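PDB 6IV9: Cas13d, which binds a CRISPR RNA and, through its two HEPN domains, takes part in its maturation and in cleavage of target RNA. Local coordinates for residues 68-73 with 87-92; 140-145 with 163-168. The protein carries 2 engineered substitutions. One frame throughout, in Å; residues are numbered along the deposited sequence.

Interaction 1 (68-73 with 87-92)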
loop_
_atom_site.group_PDB
_atom_site.type_symbol
_atom_site.label_atom_id
_atom_site.label_comp_id
_atom_site.label_asym_id
_atom_site.label_seq_id
_atom_site.Cartn_x
_atom_site.Cartn_y
_atom_site.Cartn_z
ATOM N N ASN A 68 -17.466 -30.130 -18.231
ATOM C CA ASN A 68 -17.625 -30.584 -19.631
ATOM C C ASN A 68 -17.116 -29.573 -20.664
ATOM O O ASN A 68 -16.895 -29.978 -21.783
ATOM C CB ASN A 68 -19.065 -31.036 -19.873
ATOM C CG ASN A 68 -19.464 -32.187 -18.973
ATOM O OD1 ASN A 68 -20.321 -32.045 -18.117
ATOM N ND2 ASN A 68 -18.826 -33.329 -19.140
ATOM N N LYS A 69 -16.867 -28.332 -20.273
ATOM C CA LYS A 69 -16.516 -27.302 -21.273
ATOM C C LYS A 69 -15.370 -26.410 -20.819
ATOM O O LYS A 69 -15.069 -26.407 -19.652
ATOM C CB LYS A 69 -17.692 -26.347 -21.402
ATOM C CG LYS A 69 -19.008 -26.983 -21.786
ATOM C CD LYS A 69 -18.922 -27.735 -23.066
ATOM C CE LYS A 69 -20.260 -28.288 -23.493
ATOM N NZ LYS A 69 -20.188 -28.925 -24.827
ATOM N N MET A 70 -14.769 -25.716 -21.778
ATOM C CA MET A 70 -13.732 -24.691 -21.531
ATOM C C MET A 70 -14.243 -23.420 -22.189
ATOM O O MET A 70 -14.875 -23.523 -23.233
ATOM C CB MET A 70 -12.386 -25.037 -22.167
ATOM C CG MET A 70 -11.661 -26.137 -21.488
ATOM S SD MET A 70 -10.050 -26.389 -22.191
ATOM C CE MET A 70 -10.444 -27.091 -23.784
ATOM N N TYR A 71 -14.019 -22.286 -21.549
ATOM C CA TYR A 71 -14.415 -20.989 -22.125
ATOM C C TYR A 71 -13.143 -20.169 -22.264
ATOM O O TYR A 71 -12.492 -19.950 -21.279
ATOM C CB TYR A 71 -15.457 -20.301 -21.250
ATOM C CG TYR A 71 -16.667 -21.157 -21.015
ATOM C CD1 TYR A 71 -16.710 -22.053 -19.972
ATOM C CD2 TYR A 71 -17.742 -21.097 -21.868
ATOM C CE1 TYR A 71 -17.811 -22.855 -19.765
ATOM C CE2 TYR A 71 -18.853 -21.891 -21.680
ATOM C CZ TYR A 71 -18.884 -22.777 -20.628
ATOM O OH TYR A 71 -19.974 -23.562 -20.450
ATOM N N ILE A 72 -12.867 -19.727 -23.473
ATOM C CA ILE A 72 -11.656 -18.937 -23.784
ATOM C C ILE A 72 -12.045 -17.466 -23.855
ATOM O O ILE A 72 -12.980 -17.146 -24.545
ATOM C CB ILE A 72 -11.069 -19.439 -25.108
ATOM C CG1 ILE A 72 -10.645 -20.900 -24.978
ATOM C CG2 ILE A 72 -9.945 -18.547 -25.572
ATOM C CD1 ILE A 72 -9.924 -21.444 -26.159
ATOM N N THR A 73 -11.324 -16.615 -23.141
ATOM C CA THR A 73 -11.628 -15.174 -23.183
ATOM C C THR A 73 -10.413 -14.418 -23.715
ATOM O O THR A 73 -9.318 -14.919 -23.636
ATOM C CB THR A 73 -12.007 -14.608 -21.811
ATOM O OG1 THR A 73 -10.863 -14.664 -20.971
ATOM C CG2 THR A 73 -13.179 -15.304 -21.163
ATOM N N VAL A 87 -15.480 -24.559 -25.782
ATOM C CA VAL A 87 -14.884 -25.803 -26.335
ATOM C C VAL A 87 -15.390 -26.994 -25.528
ATOM O O VAL A 87 -15.468 -26.883 -24.326
ATOM C CB VAL A 87 -13.348 -25.746 -26.318
ATOM C CG1 VAL A 87 -12.713 -27.020 -26.826
ATOM C CG2 VAL A 87 -12.812 -24.543 -27.055
ATOM N N ASP A 88 -15.741 -28.075 -26.209
ATOM C CA ASP A 88 -16.214 -29.290 -25.510
ATOM C C ASP A 88 -14.990 -30.118 -25.137
ATOM O O ASP A 88 -14.205 -30.389 -26.007
ATOM C CB ASP A 88 -17.180 -30.115 -26.358
ATOM C CG ASP A 88 -17.673 -31.328 -25.608
ATOM O OD1 ASP A 88 -16.964 -32.326 -25.582
ATOM O OD2 ASP A 88 -18.727 -31.231 -25.019
ATOM N N ASN A 89 -14.859 -30.478 -23.869
ATOM C CA ASN A 89 -13.686 -31.244 -23.390
ATOM C C ASN A 89 -13.616 -32.633 -24.023
ATOM O O ASN A 89 -12.524 -33.130 -24.132
ATOM C CB ASN A 89 -13.653 -31.349 -21.867
ATOM C CG ASN A 89 -13.428 -30.012 -21.209
ATOM O OD1 ASN A 89 -12.883 -29.121 -21.827
ATOM N ND2 ASN A 89 -13.863 -29.868 -19.976
ATOM N N ASN A 90 -14.758 -33.278 -24.204
ATOM C CA ASN A 90 -14.826 -34.649 -24.771
ATOM C C ASN A 90 -14.580 -34.736 -26.281
ATOM O O ASN A 90 -13.813 -35.594 -26.675
ATOM C CB ASN A 90 -16.057 -35.371 -24.241
ATOM C CG ASN A 90 -16.057 -35.328 -22.729
ATOM O OD1 ASN A 90 -15.089 -35.722 -22.102
ATOM N ND2 ASN A 90 -17.109 -34.805 -22.140
ATOM N N ASP A 91 -15.225 -33.910 -27.094
ATOM C CA ASP A 91 -15.029 -34.079 -28.557
ATOM C C ASP A 91 -14.219 -32.953 -29.203
ATOM O O ASP A 91 -14.065 -32.997 -30.409
ATOM C CB ASP A 91 -16.356 -34.343 -29.257
ATOM C CG ASP A 91 -17.348 -33.208 -29.164
ATOM O OD1 ASP A 91 -16.943 -32.094 -28.856
ATOM O OD2 ASP A 91 -18.520 -33.458 -29.412
ATOM N N TYR A 92 -13.875 -31.921 -28.439
ATOM C CA TYR A 92 -13.050 -30.774 -28.900
ATOM C C TYR A 92 -13.795 -29.864 -29.872
ATOM O O TYR A 92 -13.163 -29.032 -30.473
ATOM C CB TYR A 92 -11.682 -31.225 -29.397
ATOM C CG TYR A 92 -11.024 -32.148 -28.419
ATOM C CD1 TYR A 92 -10.652 -31.697 -27.169
ATOM C CD2 TYR A 92 -10.850 -33.481 -28.708
ATOM C CE1 TYR A 92 -10.092 -32.548 -26.239
ATOM C CE2 TYR A 92 -10.292 -34.344 -27.789
ATOM C CZ TYR A 92 -9.912 -33.878 -26.551
ATOM O OH TYR A 92 -9.357 -34.731 -25.658
#
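Lys69 and Asp88 face each other as a non-hydrogen-bonded antiparallel pair, and their side chains close a salt bridge of 2.7 Å from Lys69 NZ to Asp88 OD2, received on the anti lone pair of that oxygen. The lysine chain bends at chi2 (-57°), which swings CD over Val87 O and the backbone of Asp88. The other oxygen, Asp88 OD1, accepts from Asp91 N at 2.8 Å, an Asx motif; one carboxylate thus ties the strand pair to the turn that follows. Met70 and Val87 form the hydrogen-bonded pair: Met70 N reaches Val87 O at 2.9 Å, and Val87 N returns to Met70 O at 2.8 Å. Beyond the bridge, Asn89 N donates to Asn68 O at 3.0 Å. The Asn89 amide lies beside the Asn68-Lys69 peptide, its ND2 hydrogen-bonded to Glu67 O and its OD1 3.2 Å from Met70 CG. On the face of Met70 and Val87, the methionine bends at chi3 (-71°) to bring CE within 3.8 Å of Val87 CG1. Around this hairpin of strands 69-75 and 81-88, strand 60-65 pairs along the other edge of 69-75, and Ile63 touches Met70; Leu107 of strand 105-110, in the second antiparallel sheet, packs against both Ile72 and Val87.

Interaction 2 (140-145 with 163-168). With MG (magnesium ion), chain C; nucleotides of chain B.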
loop_
_atom_site.group_PDB
_atom_site.type_symbol
_atom_site.label_atom_id
_atom_site.label_comp_id
_atom_site.label_asym_id
_atom_site.label_seq_id
_atom_site.Cartn_x
_atom_site.Cartn_y
_atom_site.Cartn_z
ATOM N N GLU A 140 -4.106 -36.849 -12.592
ATOM C CA GLU A 140 -5.303 -36.137 -12.098
ATOM C C GLU A 140 -6.497 -36.560 -12.946
ATOM O O GLU A 140 -6.462 -36.363 -14.130
ATOM C CB GLU A 140 -5.105 -34.628 -12.141
ATOM C CG GLU A 140 -4.083 -34.142 -11.150
ATOM C CD GLU A 140 -4.042 -32.642 -10.962
ATOM O OE1 GLU A 140 -2.969 -32.131 -10.683
ATOM O OE2 GLU A 140 -5.080 -32.002 -11.091
ATOM N N SER A 141 -7.499 -37.160 -12.325
ATOM C CA SER A 141 -8.692 -37.619 -13.069
ATOM C C SER A 141 -9.534 -36.458 -13.606
ATOM O O SER A 141 -10.025 -36.566 -14.700
ATOM C CB SER A 141 -9.503 -38.554 -12.238
ATOM O OG SER A 141 -8.672 -39.516 -11.641
ATOM N N SER A 142 -9.724 -35.417 -12.815
ATOM C CA SER A 142 -10.614 -34.312 -13.231
ATOM C C SER A 142 -9.994 -33.380 -14.263
ATOM O O SER A 142 -8.860 -33.021 -14.125
ATOM C CB SER A 142 -11.052 -33.510 -12.049
ATOM O OG SER A 142 -11.896 -32.460 -12.453
ATOM N N PRO A 143 -10.789 -32.857 -15.211
ATOM C CA PRO A 143 -10.339 -31.833 -16.128
ATOM C C PRO A 143 -10.066 -30.566 -15.308
ATOM O O PRO A 143 -9.272 -29.784 -15.697
ATOM C CB PRO A 143 -11.538 -31.510 -17.020
ATOM C CG PRO A 143 -12.517 -32.614 -16.783
ATOM C CD PRO A 143 -12.173 -33.212 -15.443
ATOM N N VAL A 144 -10.769 -30.424 -14.188
ATOM C CA VAL A 144 -10.693 -29.189 -13.363
ATOM C C VAL A 144 -9.526 -29.251 -12.383
ATOM O O VAL A 144 -9.530 -30.062 -11.505
ATOM C CB VAL A 144 -12.019 -28.901 -12.642
ATOM C CG1 VAL A 144 -11.924 -27.678 -11.762
ATOM C CG2 VAL A 144 -13.172 -28.762 -13.609
ATOM N N ARG A 145 -8.616 -28.302 -12.522
ATOM C CA ARG A 145 -7.432 -28.151 -11.652
ATOM C C ARG A 145 -7.888 -27.848 -10.221
ATOM O O ARG A 145 -8.879 -27.198 -10.059
ATOM C CB ARG A 145 -6.656 -26.952 -12.197
ATOM C CG ARG A 145 -5.333 -26.637 -11.528
ATOM C CD ARG A 145 -4.632 -25.553 -12.311
ATOM N NE ARG A 145 -3.913 -24.658 -11.441
ATOM C CZ ARG A 145 -3.259 -23.584 -11.836
ATOM N NH1 ARG A 145 -3.120 -23.309 -13.120
ATOM N NH2 ARG A 145 -2.730 -22.788 -10.943
ATOM N N THR A 163 -19.980 -26.896 -3.390
ATOM C CA THR A 163 -18.780 -27.090 -4.237
ATOM C C THR A 163 -19.178 -26.977 -5.708
ATOM O O THR A 163 -20.337 -27.144 -5.993
ATOM C CB THR A 163 -18.087 -28.417 -3.933
ATOM O OG1 THR A 163 -18.942 -29.458 -4.390
ATOM C CG2 THR A 163 -17.776 -28.576 -2.465
ATOM N N PHE A 164 -18.210 -26.744 -6.581
ATOM C CA PHE A 164 -18.498 -26.595 -8.020
ATOM C C PHE A 164 -17.483 -27.381 -8.828
ATOM O O PHE A 164 -16.338 -27.431 -8.443
ATOM C CB PHE A 164 -18.413 -25.129 -8.433
ATOM C CG PHE A 164 -19.512 -24.286 -7.857
ATOM C CD1 PHE A 164 -20.710 -24.144 -8.522
ATOM C CD2 PHE A 164 -19.366 -23.680 -6.630
ATOM C CE1 PHE A 164 -21.729 -23.389 -7.984
ATOM C CE2 PHE A 164 -20.386 -22.920 -6.094
ATOM C CZ PHE A 164 -21.561 -22.779 -6.774
ATOM N N ASP A 165 -17.919 -27.886 -9.976
ATOM C CA ASP A 165 -17.027 -28.615 -10.903
ATOM C C ASP A 165 -16.506 -27.650 -11.967
ATOM O O ASP A 165 -16.662 -27.906 -13.129
ATOM C CB ASP A 165 -17.715 -29.824 -11.512
ATOM C CG ASP A 165 -16.828 -31.020 -11.301
ATOM O OD1 ASP A 165 -17.255 -31.937 -10.560
ATOM O OD2 ASP A 165 -15.690 -30.975 -11.795
ATOM N N ASP A 166 -15.921 -26.560 -11.513
ATOM C CA ASP A 166 -15.346 -25.512 -12.370
ATOM C C ASP A 166 -14.213 -24.848 -11.595
ATOM O O ASP A 166 -14.104 -25.034 -10.409
ATOM C CB ASP A 166 -16.401 -24.532 -12.870
ATOM C CG ASP A 166 -16.973 -23.612 -11.813
ATOM O OD1 ASP A 166 -16.199 -23.002 -11.109
ATOM O OD2 ASP A 166 -18.180 -23.513 -11.737
ATOM N N ASN A 167 -13.390 -24.120 -12.309
ATOM C CA ASN A 167 -12.234 -23.439 -11.685
ATOM C C ASN A 167 -12.495 -21.935 -11.623
ATOM O O ASN A 167 -11.554 -21.212 -11.462
ATOM C CB ASN A 167 -10.949 -23.765 -12.437
ATOM C CG ASN A 167 -10.866 -23.035 -13.753
ATOM O OD1 ASN A 167 -11.864 -22.624 -14.295
ATOM N ND2 ASN A 167 -9.664 -22.864 -14.250
ATOM N N ILE A 168 -13.724 -21.514 -11.881
ATOM C CA ILE A 168 -14.077 -20.069 -11.899
ATOM C C ILE A 168 -14.324 -19.516 -10.496
ATOM O O ILE A 168 -13.841 -18.453 -10.207
ATOM C CB ILE A 168 -15.280 -19.820 -12.819
ATOM C CG1 ILE A 168 -15.187 -20.621 -14.118
ATOM C CG2 ILE A 168 -15.451 -18.340 -13.075
ATOM C CD1 ILE A 168 -16.331 -20.401 -15.059
HETATM MG MG MG C . -5.606 -35.912 -16.157
ATOM P P C B 24 -3.861 -17.216 -9.030
ATOM O OP1 C B 24 -3.924 -16.611 -7.693
ATOM O OP2 C B 24 -2.648 -17.565 -9.715
ATOM O "O5'" C B 24 -4.655 -18.600 -8.929
ATOM C "C5'" C B 24 -5.612 -18.811 -7.888
ATOM C "C4'" C B 24 -6.255 -20.168 -8.024
ATOM O "O4'" C B 24 -7.119 -20.200 -9.189
ATOM C "C3'" C B 24 -5.294 -21.293 -8.251
ATOM O "O3'" C B 24 -4.768 -21.687 -7.018
ATOM C "C2'" C B 24 -6.206 -22.352 -8.866
ATOM O "O2'" C B 24 -6.978 -23.014 -7.882
ATOM C "C1'" C B 24 -7.049 -21.491 -9.786
ATOM N N1 C B 24 -6.545 -21.348 -11.179
ATOM C C2 C B 24 -6.953 -22.293 -12.139
ATOM O O2 C B 24 -7.681 -23.233 -11.777
ATOM N N3 C B 24 -6.512 -22.173 -13.414
ATOM C C4 C B 24 -5.760 -21.117 -13.765
ATOM N N4 C B 24 -5.404 -20.987 -15.046
ATOM C C5 C B 24 -5.355 -20.131 -12.815
ATOM C C6 C B 24 -5.755 -20.293 -11.543
ATOM P P U B 25 -3.305 -22.247 -6.938
ATOM O OP1 U B 25 -3.010 -23.145 -8.091
ATOM O OP2 U B 25 -3.058 -22.670 -5.565
ATOM O "O5'" U B 25 -2.393 -21.017 -7.292
ATOM C "C5'" U B 25 -2.074 -20.062 -6.263
ATOM C "C4'" U B 25 -0.680 -20.312 -5.725
ATOM O "O4'" U B 25 0.184 -20.424 -6.860
ATOM C "C3'" U B 25 -0.081 -19.115 -4.975
ATOM O "O3'" U B 25 -0.370 -19.128 -3.611
ATOM C "C2'" U B 25 1.413 -19.283 -5.161
ATOM O "O2'" U B 25 1.936 -20.081 -4.121
ATOM C "C1'" U B 25 1.506 -20.118 -6.446
ATOM N N1 U B 25 2.175 -19.422 -7.537
ATOM C C2 U B 25 3.545 -19.328 -7.429
ATOM O O2 U B 25 4.141 -19.680 -6.440
ATOM N N3 U B 25 4.166 -18.756 -8.493
ATOM C C4 U B 25 3.585 -18.324 -9.661
ATOM O O4 U B 25 4.291 -17.848 -10.543
ATOM C C5 U B 25 2.164 -18.434 -9.693
ATOM C C6 U B 25 1.522 -18.950 -8.642
ATOM P P G B 22 -0.485 -18.259 -19.922
ATOM O OP1 G B 22 -1.772 -18.173 -20.607
ATOM O OP2 G B 22 0.467 -17.112 -19.849
ATOM O "O5'" G B 22 -0.590 -18.790 -18.412
ATOM C "C5'" G B 22 -1.593 -19.777 -18.120
ATOM C "C4'" G B 22 -1.593 -20.187 -16.673
ATOM O "O4'" G B 22 -0.333 -20.816 -16.338
ATOM C "C3'" G B 22 -1.687 -19.035 -15.690
ATOM O "O3'" G B 22 -3.084 -18.783 -15.489
ATOM C "C2'" G B 22 -1.116 -19.641 -14.422
ATOM O "O2'" G B 22 -2.094 -20.406 -13.738
ATOM C "C1'" G B 22 -0.039 -20.592 -14.982
ATOM N N9 G B 22 1.355 -20.158 -14.892
ATOM C C8 G B 22 2.054 -19.391 -15.791
ATOM N N7 G B 22 3.287 -19.179 -15.426
ATOM C C5 G B 22 3.420 -19.881 -14.240
ATOM C C6 G B 22 4.521 -19.979 -13.359
ATOM O O6 G B 22 5.679 -19.585 -13.534
ATOM N N1 G B 22 4.198 -20.693 -12.207
ATOM C C2 G B 22 2.971 -21.259 -11.951
ATOM N N2 G B 22 2.848 -21.921 -10.803
ATOM N N3 G B 22 1.916 -21.116 -12.736
ATOM C C4 G B 22 2.219 -20.437 -13.867
HETATM O O HOH W 1 -7.794 -36.706 -16.897
HETATM O O HOH W 2 -6.466 -33.660 -15.809
HETATM O O HOH W 3 -5.042 -35.499 -18.354
HETATM O O HOH W 4 -4.882 -38.209 -15.795
#
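Val144 sets its two methyls against the backbone of 165-167: CG2 lies 3.6 Å from Asp165 O, and CG1 lies 3.6 Å from Asp166 C and 4.1 Å from Asn167 CB. No hydrogen bond crosses between the segments; bound RNA joins them. Arg145 CG is anti to the backbone N (chi1 -176°). Further out, the guanidinium lies over the base of C24 of chain B, whose N3 is 3.5 Å above the guanidinium plane, offset toward its rim. At the edge, in plane, NH2 donates nearly straight (172°) to U25 OP1 of chain B at 2.9 Å, and NH1 donates to G22 O2' of chain B at 3.1 Å. An alanine here would probably leave the U25 phosphate without this positive partner and uncover one side of the C24 base. Asn167 ND2 adds a weak bond to C24 O2 of chain B, while its OD1 accepts from Val65 N. Ser142 OG accepts from Val144 N in an ST turn at 2.9 Å, and Asp166 OD1 takes Ile168 N in an Asx turn and His169 ND1. Glu140 O binds magnesium at 2.2 Å; Arg137 O and four waters complete the site, two waters donating to Ser141 O and Ser142 O. The phosphate and O2' bonds do not depend on base identity, consistent with holding the RNA's shape more than its sequence.

In the fold
Interactions 1 and 2 follow one another along the chain and lie side by side in the fold, their centres 13 Å apart; they touch where Asn89 ND2 packs 4.1 Å from Pro143 CB. The turn before strand 69-75 joins them: Glu67, which accepts from Asn89, also touches Ser142, Pro143 and Val144 of interaction 2. Strand 60-65 adds a second link, its Val65 bonding to Asn167 and touching Val144. The side chain of Asn89 is about 11 Å from the magnesium ion that Glu140 O of interaction 2 binds. Interaction 1 comes within about 6 Å of the nucleic acid at its nearest atom, whereas interaction 2 grips it directly.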